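Side-chain contacts in hydrolase, putative (Plasmodium vivax, PDB 2B30), which is of unknown function but is probably a magnesium-dependent phosphatase of the haloacid dehalogenase (HAD) superfamily, with a calcium ion bound in the crystal: residues 44-49 against 77-82; 153-158 against 181-186; 196-201 against 216-221. One frame throughout, in Å; residues are numbered along the deposited sequence.

Interaction 1: residues 44-49 against 77-82; sequences IKVPSE and SAFGEE
In the Rossmann-like core domain of this HAD-family hydrolase, the loop that leads into helix 48-60 packs against the C-terminal end of helix 72-79, and Val46, Ala78 and Phe79 carry most of the contact. Val46 CG2 lies 4.1 Å from Phe79 CE1 and 4.2 Å from Phe79 CD1, approaching the ring obliquely. The valine reaches it because CG2 stands anti to its own carbonyl carbon, while CG1 takes the place anti to the backbone N (chi1 -173°). A short branched residue suits a loop that passes close to a helix, and the phenyl group is long enough to come back to the valine although its CB sets off away from the loop. Phe34 and Leu38 of helix 34-38 close the same apolar cluster, Phe34 meeting Phe79 edge-to-face; this helix follows the strand that carries the calcium ligand Asp33. Ala78, small enough to sit close to the loop, has its CA 6.8 Å from that of Lys45, and its side chain is not far from the calcium ligand Asp35. The exposed Lys45 uses only the apolar part of its extended chain here, its CD lying 4.0 Å from Ala78 O.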
# COMPACT_ATOMS: atom_id res chain seq x y z
N ILE A 44 0.40 8.08 32.40
CA ILE A 44 1.53 8.80 31.79
C ILE A 44 1.07 9.69 30.63
O ILE A 44 1.61 10.77 30.42
CB ILE A 44 2.64 7.79 31.32
CG1 ILE A 44 3.33 7.16 32.54
CG2 ILE A 44 3.68 8.48 30.43
CD1 ILE A 44 4.05 5.84 32.27
N LYS A 45 0.07 9.23 29.88
CA LYS A 45 -0.39 9.90 28.67
C LYS A 45 0.78 10.12 27.70
O LYS A 45 1.42 9.15 27.26
CB LYS A 45 -1.15 11.19 29.03
CG LYS A 45 -2.37 10.90 29.90
CD LYS A 45 -3.27 12.11 30.11
CE LYS A 45 -4.44 11.76 31.04
NZ LYS A 45 -5.49 12.83 31.12
N VAL A 46 1.08 11.38 27.36
CA VAL A 46 2.23 11.71 26.54
C VAL A 46 3.29 12.39 27.41
O VAL A 46 3.06 13.50 27.89
CB VAL A 46 1.86 12.65 25.38
CG1 VAL A 46 3.06 12.84 24.44
CG2 VAL A 46 0.67 12.11 24.62
N PRO A 47 4.44 11.71 27.61
CA PRO A 47 5.60 12.22 28.34
C PRO A 47 5.96 13.64 27.97
O PRO A 47 5.91 13.99 26.80
CB PRO A 47 6.72 11.30 27.89
CG PRO A 47 6.05 10.01 27.60
CD PRO A 47 4.67 10.33 27.13
N SER A 48 6.34 14.44 28.96
CA SER A 48 6.75 15.82 28.73
C SER A 48 7.92 15.99 27.75
O SER A 48 8.00 17.01 27.06
CB SER A 48 7.11 16.47 30.07
OG SER A 48 8.08 15.68 30.74
N GLU A 49 8.83 15.01 27.70
CA GLU A 49 9.98 15.07 26.76
C GLU A 49 9.48 15.05 25.33
O GLU A 49 10.04 15.72 24.46
CB GLU A 49 10.95 13.89 26.92
CG GLU A 49 11.25 13.48 28.34
CD GLU A 49 10.35 12.35 28.81
OE1 GLU A 49 10.50 11.22 28.29
OE2 GLU A 49 9.49 12.58 29.69
N SER A 77 -7.88 15.40 22.89
CA SER A 77 -8.29 15.15 24.27
C SER A 77 -7.12 14.59 25.08
O SER A 77 -6.74 15.15 26.11
CB SER A 77 -9.45 14.17 24.31
OG SER A 77 -10.54 14.67 23.56
N ALA A 78 -6.55 13.50 24.57
CA ALA A 78 -5.45 12.82 25.23
C ALA A 78 -4.29 13.76 25.44
O ALA A 78 -3.59 13.65 26.45
CB ALA A 78 -5.01 11.63 24.41
N PHE A 79 -4.08 14.69 24.50
CA PHE A 79 -3.02 15.70 24.62
C PHE A 79 -3.29 16.70 25.74
O PHE A 79 -2.40 17.01 26.52
CB PHE A 79 -2.84 16.48 23.30
CG PHE A 79 -1.76 15.94 22.38
CD1 PHE A 79 -0.47 15.72 22.84
CD2 PHE A 79 -2.03 15.72 21.03
CE1 PHE A 79 0.52 15.25 21.99
CE2 PHE A 79 -1.03 15.26 20.17
CZ PHE A 79 0.24 15.02 20.66
N GLY A 80 -4.51 17.23 25.78
CA GLY A 80 -4.89 18.26 26.73
C GLY A 80 -4.56 19.65 26.22
O GLY A 80 -3.48 19.87 25.68
N GLU A 81 -5.49 20.59 26.41
CA GLU A 81 -5.34 21.97 25.94
C GLU A 81 -3.97 22.60 26.24
O GLU A 81 -3.44 23.36 25.41
CB GLU A 81 -6.45 22.86 26.51
N GLU A 82 -3.40 22.30 27.41
CA GLU A 82 -2.15 22.95 27.83
C GLU A 82 -0.96 22.53 26.96
O GLU A 82 -0.17 23.38 26.54
CB GLU A 82 -1.86 22.69 29.31
CG GLU A 82 -0.61 23.44 29.82
CD GLU A 82 -0.49 23.46 31.33
OE1 GLU A 82 -0.64 22.39 31.96
OE2 GLU A 82 -0.22 24.55 31.89

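Interaction 2: residues 153-158 against 181-186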
# COMPACT_ATOMS: atom_id res chain seq x y z
N ALA A 153 -18.81 1.89 27.85
CA ALA A 153 -19.10 3.30 27.50
C ALA A 153 -18.04 4.31 28.00
O ALA A 153 -17.78 5.33 27.35
CB ALA A 153 -20.50 3.68 28.01
N ASP A 154 -17.43 4.02 29.15
CA ASP A 154 -16.36 4.87 29.72
C ASP A 154 -14.97 4.50 29.15
O ASP A 154 -13.95 4.99 29.65
CB ASP A 154 -16.35 4.75 31.25
N PHE A 155 -14.95 3.67 28.10
CA PHE A 155 -13.75 2.93 27.65
C PHE A 155 -12.66 3.82 27.05
O PHE A 155 -11.51 3.75 27.44
CB PHE A 155 -14.17 1.84 26.66
CG PHE A 155 -13.05 0.99 26.16
CD1 PHE A 155 -12.70 -0.18 26.81
CD2 PHE A 155 -12.37 1.32 25.00
CE1 PHE A 155 -11.66 -0.99 26.32
CE2 PHE A 155 -11.34 0.52 24.53
CZ PHE A 155 -10.99 -0.64 25.19
N LEU A 156 -13.02 4.63 26.07
CA LEU A 156 -12.07 5.56 25.50
C LEU A 156 -11.66 6.62 26.53
O LEU A 156 -10.52 7.08 26.53
CB LEU A 156 -12.65 6.22 24.24
CG LEU A 156 -13.08 5.31 23.09
CD1 LEU A 156 -13.56 6.16 21.92
CD2 LEU A 156 -11.96 4.36 22.62
N GLN A 157 -12.60 7.01 27.40
CA GLN A 157 -12.34 8.03 28.41
C GLN A 157 -11.34 7.51 29.45
O GLN A 157 -10.30 8.14 29.69
CB GLN A 157 -13.63 8.48 29.10
N LYS A 158 -11.63 6.36 30.04
CA LYS A 158 -10.77 5.79 31.09
C LYS A 158 -9.48 5.18 30.51
O LYS A 158 -8.40 5.53 30.95
CB LYS A 158 -11.53 4.75 31.92
N LYS A 181 -15.21 4.14 10.98
CA LYS A 181 -14.58 3.04 11.70
C LYS A 181 -15.48 2.41 12.76
O LYS A 181 -16.19 3.12 13.47
CB LYS A 181 -13.29 3.54 12.36
CG LYS A 181 -12.57 2.49 13.21
CD LYS A 181 -11.21 2.99 13.63
CE LYS A 181 -11.28 3.95 14.80
NZ LYS A 181 -10.80 3.30 16.03
N LEU A 182 -15.42 1.09 12.86
CA LEU A 182 -15.96 0.37 14.01
C LEU A 182 -14.79 -0.24 14.78
O LEU A 182 -14.04 -1.05 14.21
CB LEU A 182 -16.94 -0.73 13.60
CG LEU A 182 -18.09 -0.42 12.65
CD1 LEU A 182 -19.07 -1.57 12.64
CD2 LEU A 182 -18.82 0.84 13.04
N MET A 183 -14.63 0.14 16.04
CA MET A 183 -13.65 -0.50 16.91
C MET A 183 -14.37 -1.47 17.81
O MET A 183 -15.00 -1.07 18.79
CB MET A 183 -12.89 0.51 17.76
CG MET A 183 -11.72 -0.11 18.51
SD MET A 183 -11.48 0.66 20.11
CE MET A 183 -10.06 -0.27 20.71
N ILE A 184 -14.29 -2.76 17.49
CA ILE A 184 -14.93 -3.79 18.29
C ILE A 184 -14.03 -4.11 19.49
O ILE A 184 -12.94 -4.66 19.33
CB ILE A 184 -15.22 -5.07 17.46
CG1 ILE A 184 -16.00 -4.72 16.19
CG2 ILE A 184 -16.00 -6.08 18.29
CD1 ILE A 184 -16.31 -5.93 15.31
N VAL A 185 -14.48 -3.73 20.68
CA VAL A 185 -13.76 -4.03 21.91
C VAL A 185 -13.95 -5.50 22.24
O VAL A 185 -15.08 -5.99 22.33
CB VAL A 185 -14.23 -3.13 23.07
CG1 VAL A 185 -13.62 -3.58 24.38
CG2 VAL A 185 -13.86 -1.68 22.79
N LEU A 186 -12.84 -6.20 22.41
CA LEU A 186 -12.85 -7.65 22.52
C LEU A 186 -12.23 -8.14 23.82
O LEU A 186 -11.30 -7.54 24.36
CB LEU A 186 -12.14 -8.28 21.30
CG LEU A 186 -13.00 -8.98 20.24
CD1 LEU A 186 -14.38 -8.39 20.07
CD2 LEU A 186 -12.27 -9.01 18.89
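Phe155 and Val185 are brought face to methyl by their first torsions: Phe155 holds CG anti to its backbone N (chi1 -179°), sending the ring off the helix toward strand 181-184 and the residue after it, and Val185 at chi1 172° turns both methyls onto that ring. Val185 CG2 sits over one face, 3.9 Å from the ring centroid and 16° off the normal, a CH-pi contact. The second branch, CG1, lies 3.8 Å from Phe155 CE1, so both branches of the valine lie against the ring. Met183 arrives at about a right angle to the phenylalanine, its chain bent at chi2, and sets CE 4.1 Å from Phe155 CE2. An unbranched, flexible thioether can bend to lay its methyl beside the ring. Leu156 adds a looser touch, with CD2 4.5 Å from Met183 SD, and the same methyl lies at the edge of the Phe155 ring, in its plane. All four residues are buried, as befits a purely apolar contact. Helix 155-160 is thereby fastened to one face of the six-stranded cap sheet, where strand 181-184 runs between strands 136-140 and 216-220; Ile184, pointing to the other face, meets helices 117-129 and 191-201.

Interaction 3: residues 196-201 against 216-221; sequences GNLKQK and AEVTKL
Leu198 reaches from helix 191-201 down to strand 216-220, and its CB already sets out toward the strand. CB itself stays beyond contact distance. CG, nearly opposite the backbone N (chi1 -166°), is still more than 5 Å from both Ala216 CB and Val218 CG2, and chi2 of 58° turns CD2 to the strand. CD2 does the touching: it lies 4.2 Å from Ala216 CB and 4.4 Å from Val218 CG2, bridging two residues of the strand. CD1, the other methyl, makes no close contact with this strand. Leu198 also touches Ile184 of strand 181-184. Ala216 and Val218 are two apart, so their side chains emerge on the same face, and both point toward the helix. This is helix-on-sheet packing in the alpha/beta cap domain of a putative HAD hydrolase of the Cof-like subfamily IIB, where helices 117-129 and 191-201 lie on one face of the sheet. Tyr126 and Leu123 of helix 117-129 join in, the tyrosine touching Leu198 and the leucine Val218. Small alanine lets the leucine tip come close to the strand, and valine sets a branched flank beside it. Glu217, between them, turns to the opposite face, where its carboxylate forms a salt bridge through OE2 with Lys181 NZ. The helical turn that carries the leucine is held by the backbone bond from Lys201 N to Asn197 O, 3.1 Å long.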
# COMPACT_ATOMS: atom_id res chain seq x y z
N GLY A 196 -10.82 -13.79 13.62
CA GLY A 196 -10.74 -14.84 12.60
C GLY A 196 -11.99 -14.92 11.74
O GLY A 196 -11.91 -14.75 10.53
N ASN A 197 -13.14 -15.14 12.37
CA ASN A 197 -14.42 -15.23 11.64
C ASN A 197 -14.79 -13.93 10.95
O ASN A 197 -15.47 -13.93 9.92
CB ASN A 197 -15.56 -15.64 12.58
CG ASN A 197 -15.21 -16.84 13.44
OD1 ASN A 197 -14.69 -17.84 12.94
ND2 ASN A 197 -15.47 -16.74 14.73
N LEU A 198 -14.37 -12.81 11.54
CA LEU A 198 -14.60 -11.49 10.96
C LEU A 198 -13.75 -11.32 9.69
O LEU A 198 -14.25 -10.88 8.64
CB LEU A 198 -14.29 -10.40 11.99
CG LEU A 198 -14.76 -8.96 11.72
CD1 LEU A 198 -16.27 -8.88 11.54
CD2 LEU A 198 -14.31 -8.08 12.88
N LYS A 199 -12.48 -11.70 9.77
CA LYS A 199 -11.56 -11.59 8.64
C LYS A 199 -11.92 -12.47 7.44
O LYS A 199 -11.42 -12.23 6.35
CB LYS A 199 -10.11 -11.86 9.06
CG LYS A 199 -9.46 -10.72 9.84
CD LYS A 199 -7.95 -10.86 9.83
CE LYS A 199 -7.27 -9.77 10.64
NZ LYS A 199 -5.79 -9.96 10.67
N GLN A 200 -12.77 -13.49 7.62
CA GLN A 200 -13.17 -14.35 6.50
C GLN A 200 -14.57 -14.03 5.99
O GLN A 200 -14.88 -14.27 4.82
CB GLN A 200 -13.04 -15.84 6.84
CG GLN A 200 -13.79 -16.27 8.07
CD GLN A 200 -13.80 -17.78 8.29
OE1 GLN A 200 -14.26 -18.26 9.33
NE2 GLN A 200 -13.29 -18.53 7.31
N LYS A 201 -15.43 -13.53 6.86
CA LYS A 201 -16.73 -13.03 6.42
C LYS A 201 -16.54 -11.80 5.53
O LYS A 201 -17.25 -11.63 4.53
CB LYS A 201 -17.63 -12.71 7.61
N ALA A 216 -10.54 -5.19 17.52
CA ALA A 216 -10.63 -5.07 16.05
C ALA A 216 -10.96 -3.64 15.64
O ALA A 216 -11.97 -3.10 16.05
CB ALA A 216 -11.67 -6.03 15.49
N GLU A 217 -10.10 -3.03 14.83
CA GLU A 217 -10.38 -1.74 14.21
C GLU A 217 -10.79 -2.00 12.76
O GLU A 217 -9.99 -2.51 11.98
CB GLU A 217 -9.15 -0.83 14.25
CG GLU A 217 -8.98 -0.09 15.56
CD GLU A 217 -7.83 0.93 15.52
OE1 GLU A 217 -6.76 0.65 14.90
OE2 GLU A 217 -7.99 2.02 16.13
N VAL A 218 -12.03 -1.66 12.43
CA VAL A 218 -12.61 -1.93 11.10
C VAL A 218 -12.75 -0.65 10.28
O VAL A 218 -13.50 0.23 10.66
CB VAL A 218 -13.99 -2.57 11.24
CG1 VAL A 218 -14.60 -2.87 9.89
CG2 VAL A 218 -13.89 -3.82 12.08
N THR A 219 -12.04 -0.56 9.16
CA THR A 219 -12.13 0.61 8.26
C THR A 219 -12.40 0.16 6.82
O THR A 219 -12.38 -1.03 6.52
CB THR A 219 -10.84 1.45 8.29
OG1 THR A 219 -9.69 0.59 8.23
CG2 THR A 219 -10.78 2.29 9.55
N LYS A 220 -12.65 1.13 5.95
CA LYS A 220 -12.88 0.88 4.52
C LYS A 220 -11.70 0.13 3.88
O LYS A 220 -10.55 0.32 4.29
CB LYS A 220 -13.11 2.21 3.79
CG LYS A 220 -13.60 2.09 2.34
CD LYS A 220 -13.70 3.47 1.69
CE LYS A 220 -14.58 3.48 0.46
NZ LYS A 220 -14.85 4.88 0.02
N LEU A 221 -11.99 -0.71 2.90
CA LEU A 221 -10.96 -1.50 2.21
C LEU A 221 -10.07 -0.61 1.38
O LEU A 221 -10.52 0.38 0.82
CB LEU A 221 -11.62 -2.53 1.29
CG LEU A 221 -10.69 -3.52 0.57
CD1 LEU A 221 -10.09 -4.51 1.54
CD2 LEU A 221 -11.42 -4.25 -0.54

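How the interactions relate
Interactions 2 and 3 share the sheet of the cap domain. Their strands are antiparallel neighbours, joined by probable hydrogen bonds from Ile184 N to Ala216 O (2.7 Å) and from Val218 N to Leu182 O (2.8 Å). The sheet separates the two packing layers, yet Ile184 CD1 comes within 3.8 Å of Leu198 CD2 on the side of interaction 3. Interaction 1 lies in the core domain, its centre about 20 Å from that of interaction 2 and 31 Å from that of interaction 3. The side chains of Ala78 and Leu156 lie about 7 and 9 Å from that of the calcium ligand Asp35, so both approach the metal site; interaction 3 is remote.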